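Long-range contacts in chitooligosaccharidolytic beta-N-acetylglucosaminidase (Ostrinia furnacalis, PDB 3OZP), which removes single beta-linked N-acetylglucosamine units from the non-reducing ends of chitooligosaccharides, preferring shorter substrates: residues Y187-I192 with L218-W223; I94-T99 with L548-I553; I69-A74 with Y110-N115. All coordinates share one frame; numbering follows the deposited sequence.

Only contact 1 is core: it pairs the first two strands of the catalytic barrel through backbone bonds, with an asparagine amide and buried side chains filling in. Contact 3 is partly buried and lies in the other, mixed sheet; it too pairs parallel strands, but where the pairing ends, and a water and a lysine continue the contact beyond the last backbone bond. Contact 2 is a surface meeting of a loop and a helix end, held by two arginines. It joins segments 449 residues apart at their closest ends, and contact 1 falls within that span, whereas contacts 2 and 3 alternate along the chain. No two contacts touch; contacts 1 and 2 come nearest, about 9 Å between nearest atoms.

Contact 1: residues Y187-I192 with L218-W223; sequences YPYRGI and LNTFHW
Asn219 turns its CG between its own backbone N and carbonyl carbon (chi1 72°), which lays the amide against residues 188-190, while Tyr189, with CG opposite its backbone N (chi1 -171°), swings its ring over Thr220. The amide then reads the neighbouring backbone with both ends: ND2 gives an almost straight bond to Pro188 O (2.8 Å), and OD1 accepts from Arg190 N at 3.0 Å. Thr220 OG1 donates to the same OD1 from the opposite face, so two bonds grip that oxygen. The Arg190 guanidinium crosses Asn219 at about a right angle, the amide over one face toward the rim with the planes 45° apart, and its NH2 bonds in plane to Tyr187 O (2.8 Å); Glu127 supplies its salt bridge. Thr220 CB sits over the face of the Tyr189 ring, 4.1 Å from the centroid, a CH-pi contact, and the phenol oxygen goes on to Glu498. Arg190 O accepts from Asn219 N and, weakly, from Thr220 N; further along, Ile192 N bonds to Thr220 O at 2.9 Å and His222 N to Ile192 O at 2.8 Å. On the helix-facing side, Ile192 CD1 meets Leu218 CD1 at 3.9 Å, and both side chains lean on Met213 of helix 203-215. Joined through that helix, strands 189-195 and 220-224 form a beta-alpha-beta unit and open the (beta/alpha)8 TIM barrel that carries the family 20 active site.

Contact 2: residues I94-T99 with L548-I553; sequences IPRGST and LVRMGI
Ile94 and Arg550 meet where a loop, folded into a type II beta turn from Pro95 to Ser98, runs past the last turn of helix 538-550; the nearest CA atoms are those of Pro95 and Arg550, 6.8 Å apart. Arg550 makes the direct hydrogen bond. Its CG lies opposite the backbone N and its chain bends at chi2 (66°), which brings NE to within 2.7 Å of Ile94 O. That oxygen lies close to the guanidinium plane, at its edge, and the donor sits 22° off the carbonyl plane. NH1 of the same group has a further, weak bond to Ser91 O, so the arginine spans two carbonyls of the loop region.

The helix ends in a Schellman motif: Gly552 takes up a positive phi (99°), and the amides of Gly552 and Ile553 bond back to Val549 O and Leu548 O. Arg96 comes to this terminus from the turn, its chain extended from CG to NE. Its guanidinium lies with one face over Arg550 O, while Gly552 CA sits at its edge, 3.5 Å from Arg96 NH2. NH2 stands 3.3 Å from Arg550 O, but the angle is too poor for a hydrogen bond; a water bridges them instead, donating to Arg550 O and accepting weakly from Arg96 NH2. The positive guanidinium above the carbonyl end of the helix would be favoured by the helix dipole, which may offset the closeness of the two arginines, 4.1 Å from Arg96 NE to Arg550 NH2. Beyond the pair, Ile94 and Pro95 rest on Phe166 of strand 164-167, and Val549 packs on Ser509 of the second subunit.

Contact 3: residues I69-A74 with Y110-N115; sequences ILKKGA and YLVNEN
Ile69 and Leu111 touch through their CD1 methyls, 3.7 Å apart, on the same face of the sheet, and next to them Leu70 N gives a nearly straight bond to Leu111 O (3.0 Å) in the carbonyl plane. Leu70 points across to the strand on the face opposite Ile69 and Leu111, where its CD1 packs against Val112 CG2 at 3.8 Å and, more loosely, against Tyr110 CB. One residue on, the chains have drawn apart and a water fills in: it donates to Leu111 O and accepts from Lys71 N and Asn113 N. Lys71 then lies along the strand end. Bent at chi3 (76°), it passes its CD 3.4 Å from Asn113 O and brings NZ to Glu114 O in a weak bond, with a long salt bridge of 3.7 Å from NZ to Glu114 OE1. Asn113 shapes that end through an Asx turn, its OD1 accepting from Asn115 N. The pairing lies at the end of strand 57-69, which runs parallel to strand 105-113; the latter pairs on its other edge with strand 140-147. Leu111 packs on Met153 and Leu157 of helix 150-161, and Ile69 on Met79 of helix 76-90.

Contact 1: residues Y187-I192 with L218-W223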
loop_
_atom_site.group_PDB
_atom_site.type_symbol
_atom_site.label_atom_id
_atom_site.label_comp_id
_atom_site.label_asym_id
_atom_site.label_seq_id
_atom_site.Cartn_x
_atom_site.Cartn_y
_atom_site.Cartn_z
ATOM N N TYR A 187 -19.773 6.528 -20.723
ATOM C CA TYR A 187 -19.479 7.898 -20.272
ATOM C C TYR A 187 -18.166 8.433 -20.847
ATOM O O TYR A 187 -17.178 7.700 -20.911
ATOM C CB TYR A 187 -19.434 7.978 -18.745
ATOM C CG TYR A 187 -20.708 7.545 -18.072
ATOM C CD1 TYR A 187 -21.831 8.376 -18.057
ATOM C CD2 TYR A 187 -20.799 6.301 -17.459
ATOM C CE1 TYR A 187 -23.013 7.975 -17.441
ATOM C CE2 TYR A 187 -21.970 5.891 -16.841
ATOM C CZ TYR A 187 -23.076 6.727 -16.841
ATOM O OH TYR A 187 -24.238 6.320 -16.227
ATOM N N PRO A 188 -18.158 9.715 -21.273
ATOM C CA PRO A 188 -16.967 10.345 -21.843
ATOM C C PRO A 188 -15.920 10.793 -20.809
ATOM O O PRO A 188 -14.765 10.994 -21.173
ATOM C CB PRO A 188 -17.537 11.571 -22.568
ATOM C CG PRO A 188 -18.794 11.882 -21.844
ATOM C CD PRO A 188 -19.356 10.563 -21.436
ATOM N N TYR A 189 -16.325 10.969 -19.552
ATOM C CA TYR A 189 -15.405 11.401 -18.498
ATOM C C TYR A 189 -15.176 10.265 -17.508
ATOM O O TYR A 189 -16.065 9.910 -16.734
ATOM C CB TYR A 189 -15.935 12.654 -17.779
ATOM C CG TYR A 189 -14.946 13.300 -16.815
ATOM C CD1 TYR A 189 -14.415 14.563 -17.072
ATOM C CD2 TYR A 189 -14.552 12.650 -15.644
ATOM C CE1 TYR A 189 -13.509 15.161 -16.185
ATOM C CE2 TYR A 189 -13.647 13.235 -14.758
ATOM C CZ TYR A 189 -13.135 14.490 -15.034
ATOM O OH TYR A 189 -12.243 15.066 -14.157
ATOM N N ARG A 190 -13.980 9.689 -17.547
ATOM C CA ARG A 190 -13.647 8.538 -16.706
ATOM C C ARG A 190 -12.322 8.826 -16.013
ATOM O O ARG A 190 -11.255 8.644 -16.594
ATOM C CB ARG A 190 -13.589 7.255 -17.547
ATOM C CG ARG A 190 -14.860 7.029 -18.399
ATOM C CD ARG A 190 -14.830 5.743 -19.230
ATOM N NE ARG A 190 -13.687 5.680 -20.142
ATOM C CZ ARG A 190 -13.593 6.348 -21.289
ATOM N NH1 ARG A 190 -12.507 6.213 -22.042
ATOM N NH2 ARG A 190 -14.571 7.154 -21.686
ATOM N N GLY A 191 -12.402 9.297 -14.772
ATOM C CA GLY A 191 -11.256 9.949 -14.154
ATOM C C GLY A 191 -10.695 9.420 -12.851
ATOM O O GLY A 191 -11.309 8.601 -12.165
ATOM N N ILE A 192 -9.493 9.897 -12.541
ATOM C CA ILE A 192 -8.893 9.774 -11.216
ATOM C C ILE A 192 -8.435 11.164 -10.788
ATOM O O ILE A 192 -7.767 11.868 -11.556
ATOM C CB ILE A 192 -7.685 8.804 -11.203
ATOM C CG1 ILE A 192 -8.152 7.361 -11.450
ATOM C CG2 ILE A 192 -6.930 8.903 -9.871
ATOM C CD1 ILE A 192 -7.034 6.363 -11.604
ATOM N N LEU A 218 -9.315 4.360 -18.696
ATOM C CA LEU A 218 -9.621 5.619 -18.015
ATOM C C LEU A 218 -8.969 6.739 -18.819
ATOM O O LEU A 218 -7.885 6.547 -19.374
ATOM C CB LEU A 218 -9.125 5.602 -16.565
ATOM C CG LEU A 218 -9.841 4.634 -15.609
ATOM C CD1 LEU A 218 -9.024 4.432 -14.340
ATOM C CD2 LEU A 218 -11.262 5.103 -15.281
ATOM N N ASN A 219 -9.618 7.897 -18.901
ATOM C CA ASN A 219 -9.171 8.936 -19.836
ATOM C C ASN A 219 -8.919 10.330 -19.252
ATOM O O ASN A 219 -8.609 11.267 -19.995
ATOM C CB ASN A 219 -10.127 9.020 -21.046
ATOM C CG ASN A 219 -11.485 9.630 -20.702
ATOM O OD1 ASN A 219 -11.736 10.053 -19.569
ATOM N ND2 ASN A 219 -12.374 9.681 -21.697
ATOM N N THR A 220 -9.066 10.471 -17.937
ATOM C CA THR A 220 -8.945 11.783 -17.303
ATOM C C THR A 220 -8.166 11.733 -15.999
ATOM O O THR A 220 -8.532 11.045 -15.044
ATOM C CB THR A 220 -10.318 12.473 -17.075
ATOM O OG1 THR A 220 -11.047 12.517 -18.310
ATOM C CG2 THR A 220 -10.116 13.905 -16.569
ATOM N N PHE A 221 -7.076 12.479 -15.982
ATOM C CA PHE A 221 -6.298 12.640 -14.786
ATOM C C PHE A 221 -6.526 14.057 -14.275
ATOM O O PHE A 221 -6.110 15.035 -14.900
ATOM C CB PHE A 221 -4.835 12.369 -15.097
ATOM C CG PHE A 221 -3.965 12.318 -13.896
ATOM C CD1 PHE A 221 -2.716 12.913 -13.923
ATOM C CD2 PHE A 221 -4.380 11.657 -12.745
ATOM C CE1 PHE A 221 -1.897 12.871 -12.826
ATOM C CE2 PHE A 221 -3.575 11.602 -11.639
ATOM C CZ PHE A 221 -2.318 12.213 -11.673
ATOM N N HIS A 222 -7.227 14.136 -13.150
ATOM C CA HIS A 222 -7.603 15.388 -12.507
ATOM C C HIS A 222 -6.530 15.679 -11.466
ATOM O O HIS A 222 -6.447 15.020 -10.429
ATOM C CB HIS A 222 -9.018 15.230 -11.915
ATOM C CG HIS A 222 -9.466 16.331 -10.999
ATOM N ND1 HIS A 222 -8.706 17.444 -10.706
ATOM C CD2 HIS A 222 -10.630 16.490 -10.324
ATOM C CE1 HIS A 222 -9.369 18.224 -9.875
ATOM N NE2 HIS A 222 -10.539 17.669 -9.625
ATOM N N TRP A 223 -5.693 16.659 -11.784
ATOM C CA TRP A 223 -4.515 16.980 -10.985
ATOM C C TRP A 223 -4.838 18.119 -10.023
ATOM O O TRP A 223 -4.825 19.294 -10.407
ATOM C CB TRP A 223 -3.362 17.354 -11.923
ATOM C CG TRP A 223 -1.985 17.343 -11.312
ATOM C CD1 TRP A 223 -1.662 17.465 -9.989
ATOM C CD2 TRP A 223 -0.741 17.262 -12.020
ATOM N NE1 TRP A 223 -0.298 17.435 -9.829
ATOM C CE2 TRP A 223 0.293 17.314 -11.057
ATOM C CE3 TRP A 223 -0.402 17.131 -13.374
ATOM C CZ2 TRP A 223 1.644 17.252 -11.405
ATOM C CZ3 TRP A 223 0.943 17.065 -13.720
ATOM C CH2 TRP A 223 1.950 17.123 -12.736
#

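Contact 2: residues I94-T99 with L548-I553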
loop_
_atom_site.group_PDB
_atom_site.type_symbol
_atom_site.label_atom_id
_atom_site.label_comp_id
_atom_site.label_asym_id
_atom_site.label_seq_id
_atom_site.Cartn_x
_atom_site.Cartn_y
_atom_site.Cartn_z
ATOM N N ILE A 94 3.158 -12.525 -20.505
ATOM C CA ILE A 94 4.237 -13.406 -20.068
ATOM C C ILE A 94 4.726 -13.009 -18.671
ATOM O O ILE A 94 5.184 -11.882 -18.480
ATOM C CB ILE A 94 5.433 -13.354 -21.054
ATOM C CG1 ILE A 94 4.962 -13.608 -22.492
ATOM C CG2 ILE A 94 6.519 -14.352 -20.644
ATOM C CD1 ILE A 94 5.870 -13.017 -23.550
ATOM N N PRO A 95 4.632 -13.933 -17.691
ATOM C CA PRO A 95 5.153 -13.688 -16.340
ATOM C C PRO A 95 6.657 -13.423 -16.336
ATOM O O PRO A 95 7.386 -13.995 -17.151
ATOM C CB PRO A 95 4.855 -15.000 -15.607
ATOM C CG PRO A 95 3.706 -15.590 -16.342
ATOM C CD PRO A 95 3.936 -15.229 -17.779
ATOM N N ARG A 96 7.102 -12.554 -15.428
ATOM C CA ARG A 96 8.525 -12.237 -15.267
ATOM C C ARG A 96 9.346 -13.488 -14.971
ATOM O O ARG A 96 8.961 -14.307 -14.133
ATOM C CB ARG A 96 8.722 -11.206 -14.151
ATOM C CG ARG A 96 8.455 -9.774 -14.577
ATOM C CD ARG A 96 8.329 -8.849 -13.375
ATOM N NE ARG A 96 8.175 -7.452 -13.785
ATOM C CZ ARG A 96 7.453 -6.545 -13.131
ATOM N NH1 ARG A 96 6.791 -6.873 -12.025
ATOM N NH2 ARG A 96 7.385 -5.304 -13.594
ATOM N N GLY A 97 10.468 -13.636 -15.671
ATOM C CA GLY A 97 11.321 -14.813 -15.524
ATOM C C GLY A 97 11.036 -15.901 -16.545
ATOM O O GLY A 97 11.924 -16.688 -16.885
ATOM N N SER A 98 9.794 -15.951 -17.027
ATOM C CA SER A 98 9.400 -16.898 -18.067
ATOM C C SER A 98 9.734 -16.354 -19.452
ATOM O O SER A 98 9.631 -15.151 -19.695
ATOM C CB SER A 98 7.904 -17.210 -17.977
ATOM O OG SER A 98 7.601 -17.947 -16.808
ATOM N N THR A 99 10.145 -17.244 -20.351
ATOM C CA THR A 99 10.420 -16.874 -21.742
ATOM C C THR A 99 9.646 -17.788 -22.692
ATOM O O THR A 99 9.728 -19.015 -22.573
ATOM C CB THR A 99 11.930 -16.942 -22.090
ATOM O OG1 THR A 99 12.398 -18.289 -21.953
ATOM C CG2 THR A 99 12.754 -16.022 -21.186
ATOM N N LEU A 548 -1.927 -5.704 -13.589
ATOM C CA LEU A 548 -1.317 -4.496 -13.026
ATOM C C LEU A 548 0.028 -4.816 -12.360
ATOM O O LEU A 548 1.013 -4.095 -12.559
ATOM C CB LEU A 548 -2.277 -3.773 -12.068
ATOM C CG LEU A 548 -3.556 -3.254 -12.748
ATOM C CD1 LEU A 548 -4.740 -3.133 -11.805
ATOM C CD2 LEU A 548 -3.359 -1.956 -13.579
ATOM N N VAL A 549 0.077 -5.913 -11.603
ATOM C CA VAL A 549 1.323 -6.327 -10.943
ATOM C C VAL A 549 2.420 -6.620 -11.975
ATOM O O VAL A 549 3.567 -6.209 -11.806
ATOM C CB VAL A 549 1.099 -7.520 -9.979
ATOM C CG1 VAL A 549 2.433 -8.131 -9.526
ATOM C CG2 VAL A 549 0.259 -7.074 -8.772
ATOM N N ARG A 550 2.049 -7.303 -13.058
ATOM C CA ARG A 550 2.978 -7.572 -14.158
ATOM C C ARG A 550 3.511 -6.278 -14.795
ATOM O O ARG A 550 4.665 -6.230 -15.232
ATOM C CB ARG A 550 2.331 -8.508 -15.193
ATOM C CG ARG A 550 3.106 -8.670 -16.504
ATOM C CD ARG A 550 4.465 -9.373 -16.338
ATOM N NE ARG A 550 5.209 -9.381 -17.600
ATOM C CZ ARG A 550 5.992 -8.393 -18.031
ATOM N NH1 ARG A 550 6.612 -8.506 -19.202
ATOM N NH2 ARG A 550 6.160 -7.293 -17.305
ATOM N N MET A 551 2.688 -5.230 -14.809
ATOM C CA MET A 551 3.092 -3.912 -15.311
ATOM C C MET A 551 4.080 -3.192 -14.401
ATOM O O MET A 551 4.656 -2.177 -14.793
ATOM C CB MET A 551 1.877 -3.002 -15.499
ATOM C CG MET A 551 0.975 -3.371 -16.649
ATOM S SD MET A 551 -0.510 -2.354 -16.668
ATOM C CE MET A 551 0.181 -0.718 -16.933
ATOM N N GLY A 552 4.255 -3.699 -13.183
ATOM C CA GLY A 552 5.118 -3.048 -12.201
ATOM C C GLY A 552 4.354 -2.197 -11.200
ATOM O O GLY A 552 4.960 -1.490 -10.394
ATOM N N ILE A 553 3.025 -2.264 -11.258
ATOM C CA ILE A 553 2.157 -1.552 -10.322
ATOM C C ILE A 553 2.052 -2.348 -9.022
ATOM O O ILE A 553 1.791 -3.553 -9.045
ATOM C CB ILE A 553 0.730 -1.328 -10.915
ATOM C CG1 ILE A 553 0.790 -0.633 -12.286
ATOM C CG2 ILE A 553 -0.203 -0.609 -9.904
ATOM C CD1 ILE A 553 1.191 0.838 -12.263
HETATM O O HOH W 1 7.019 -4.226 -16.065
#

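Contact 3: residues I69-A74 with Y110-N115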
loop_
_atom_site.group_PDB
_atom_site.type_symbol
_atom_site.label_atom_id
_atom_site.label_comp_id
_atom_site.label_asym_id
_atom_site.label_seq_id
_atom_site.Cartn_x
_atom_site.Cartn_y
_atom_site.Cartn_z
ATOM N N ILE A 69 0.329 1.138 -39.867
ATOM C CA ILE A 69 -0.575 2.287 -39.941
ATOM C C ILE A 69 -1.065 2.418 -41.380
ATOM O O ILE A 69 -0.262 2.620 -42.294
ATOM C CB ILE A 69 0.134 3.617 -39.542
ATOM C CG1 ILE A 69 1.071 3.438 -38.331
ATOM C CG2 ILE A 69 -0.885 4.749 -39.361
ATOM C CD1 ILE A 69 0.390 3.184 -37.001
ATOM N N LEU A 70 -2.375 2.304 -41.582
ATOM C CA LEU A 70 -2.933 2.333 -42.936
ATOM C C LEU A 70 -3.354 3.731 -43.399
ATOM O O LEU A 70 -3.397 4.001 -44.600
ATOM C CB LEU A 70 -4.087 1.331 -43.088
ATOM C CG LEU A 70 -3.764 -0.171 -43.046
ATOM C CD1 LEU A 70 -4.985 -0.993 -43.445
ATOM C CD2 LEU A 70 -2.570 -0.534 -43.929
ATOM N N LYS A 71 -3.658 4.612 -42.448
ATOM C CA LYS A 71 -4.028 5.992 -42.761
ATOM C C LYS A 71 -3.163 6.991 -42.001
ATOM O O LYS A 71 -3.188 7.037 -40.767
ATOM C CB LYS A 71 -5.514 6.239 -42.491
ATOM C CG LYS A 71 -6.443 5.587 -43.515
ATOM C CD LYS A 71 -7.908 5.945 -43.290
ATOM C CE LYS A 71 -8.228 7.365 -43.747
ATOM N NZ LYS A 71 -9.702 7.603 -43.798
ATOM N N LYS A 72 -2.398 7.784 -42.748
ATOM C CA LYS A 72 -1.529 8.808 -42.170
ATOM C C LYS A 72 -2.263 10.130 -41.957
ATOM O O LYS A 72 -3.218 10.443 -42.673
ATOM C CB LYS A 72 -0.292 9.028 -43.046
ATOM C CG LYS A 72 0.787 7.967 -42.886
ATOM C CD LYS A 72 2.091 8.422 -43.529
ATOM C CE LYS A 72 3.283 7.672 -42.960
ATOM N NZ LYS A 72 4.571 8.343 -43.305
ATOM N N GLY A 73 -1.808 10.896 -40.965
ATOM C CA GLY A 73 -2.398 12.196 -40.637
ATOM C C GLY A 73 -1.589 12.965 -39.609
ATOM O O GLY A 73 -0.404 12.695 -39.412
ATOM N N ALA A 74 -2.231 13.928 -38.953
ATOM C CA ALA A 74 -1.569 14.756 -37.941
ATOM C C ALA A 74 -1.207 13.971 -36.672
ATOM O O ALA A 74 -0.314 14.376 -35.922
ATOM C CB ALA A 74 -2.427 15.972 -37.599
ATOM N N TYR A 110 -3.232 -4.250 -38.215
ATOM C CA TYR A 110 -3.572 -3.155 -39.117
ATOM C C TYR A 110 -4.366 -2.101 -38.369
ATOM O O TYR A 110 -5.428 -2.391 -37.815
ATOM C CB TYR A 110 -4.371 -3.657 -40.327
ATOM C CG TYR A 110 -3.678 -4.735 -41.130
ATOM C CD1 TYR A 110 -2.602 -4.431 -41.966
ATOM C CD2 TYR A 110 -4.104 -6.060 -41.061
ATOM C CE1 TYR A 110 -1.966 -5.423 -42.706
ATOM C CE2 TYR A 110 -3.475 -7.059 -41.795
ATOM C CZ TYR A 110 -2.409 -6.733 -42.615
ATOM O OH TYR A 110 -1.786 -7.721 -43.340
ATOM N N LEU A 111 -3.843 -0.880 -38.356
ATOM C CA LEU A 111 -4.510 0.235 -37.692
ATOM C C LEU A 111 -5.178 1.163 -38.703
ATOM O O LEU A 111 -4.509 1.766 -39.545
ATOM C CB LEU A 111 -3.524 1.006 -36.804
ATOM C CG LEU A 111 -2.798 0.221 -35.703
ATOM C CD1 LEU A 111 -1.875 1.136 -34.911
ATOM C CD2 LEU A 111 -3.781 -0.479 -34.768
ATOM N N VAL A 112 -6.502 1.254 -38.616
ATOM C CA VAL A 112 -7.289 2.114 -39.493
ATOM C C VAL A 112 -7.916 3.251 -38.684
ATOM O O VAL A 112 -8.935 3.073 -38.010
ATOM C CB VAL A 112 -8.381 1.315 -40.271
ATOM C CG1 VAL A 112 -9.180 2.232 -41.192
ATOM C CG2 VAL A 112 -7.754 0.175 -41.071
ATOM N N ASN A 113 -7.275 4.415 -38.749
ATOM C CA ASN A 113 -7.779 5.637 -38.131
ATOM C C ASN A 113 -8.545 6.443 -39.180
ATOM O O ASN A 113 -7.941 7.013 -40.093
ATOM C CB ASN A 113 -6.608 6.443 -37.558
ATOM C CG ASN A 113 -7.048 7.687 -36.794
ATOM O OD1 ASN A 113 -8.210 8.091 -36.835
ATOM N ND2 ASN A 113 -6.099 8.305 -36.095
ATOM N N GLU A 114 -9.870 6.484 -39.034
ATOM C CA GLU A 114 -10.760 7.100 -40.023
ATOM C C GLU A 114 -10.625 8.621 -40.109
ATOM O O GLU A 114 -10.900 9.211 -41.156
ATOM C CB GLU A 114 -12.223 6.712 -39.772
ATOM C CG GLU A 114 -12.519 5.204 -39.821
ATOM C CD GLU A 114 -12.617 4.628 -41.235
ATOM O OE1 GLU A 114 -11.881 5.079 -42.142
ATOM O OE2 GLU A 114 -13.433 3.702 -41.434
ATOM N N ASN A 115 -10.216 9.249 -39.007
ATOM C CA ASN A 115 -9.960 10.692 -38.978
ATOM C C ASN A 115 -8.590 10.994 -38.361
ATOM O O ASN A 115 -8.508 11.456 -37.220
ATOM C CB ASN A 115 -11.076 11.427 -38.223
ATOM C CG ASN A 115 -12.448 11.212 -38.843
ATOM O OD1 ASN A 115 -13.247 10.411 -38.353
ATOM N ND2 ASN A 115 -12.727 11.927 -39.928
HETATM O O HOH W 2 -4.333 4.737 -39.469
#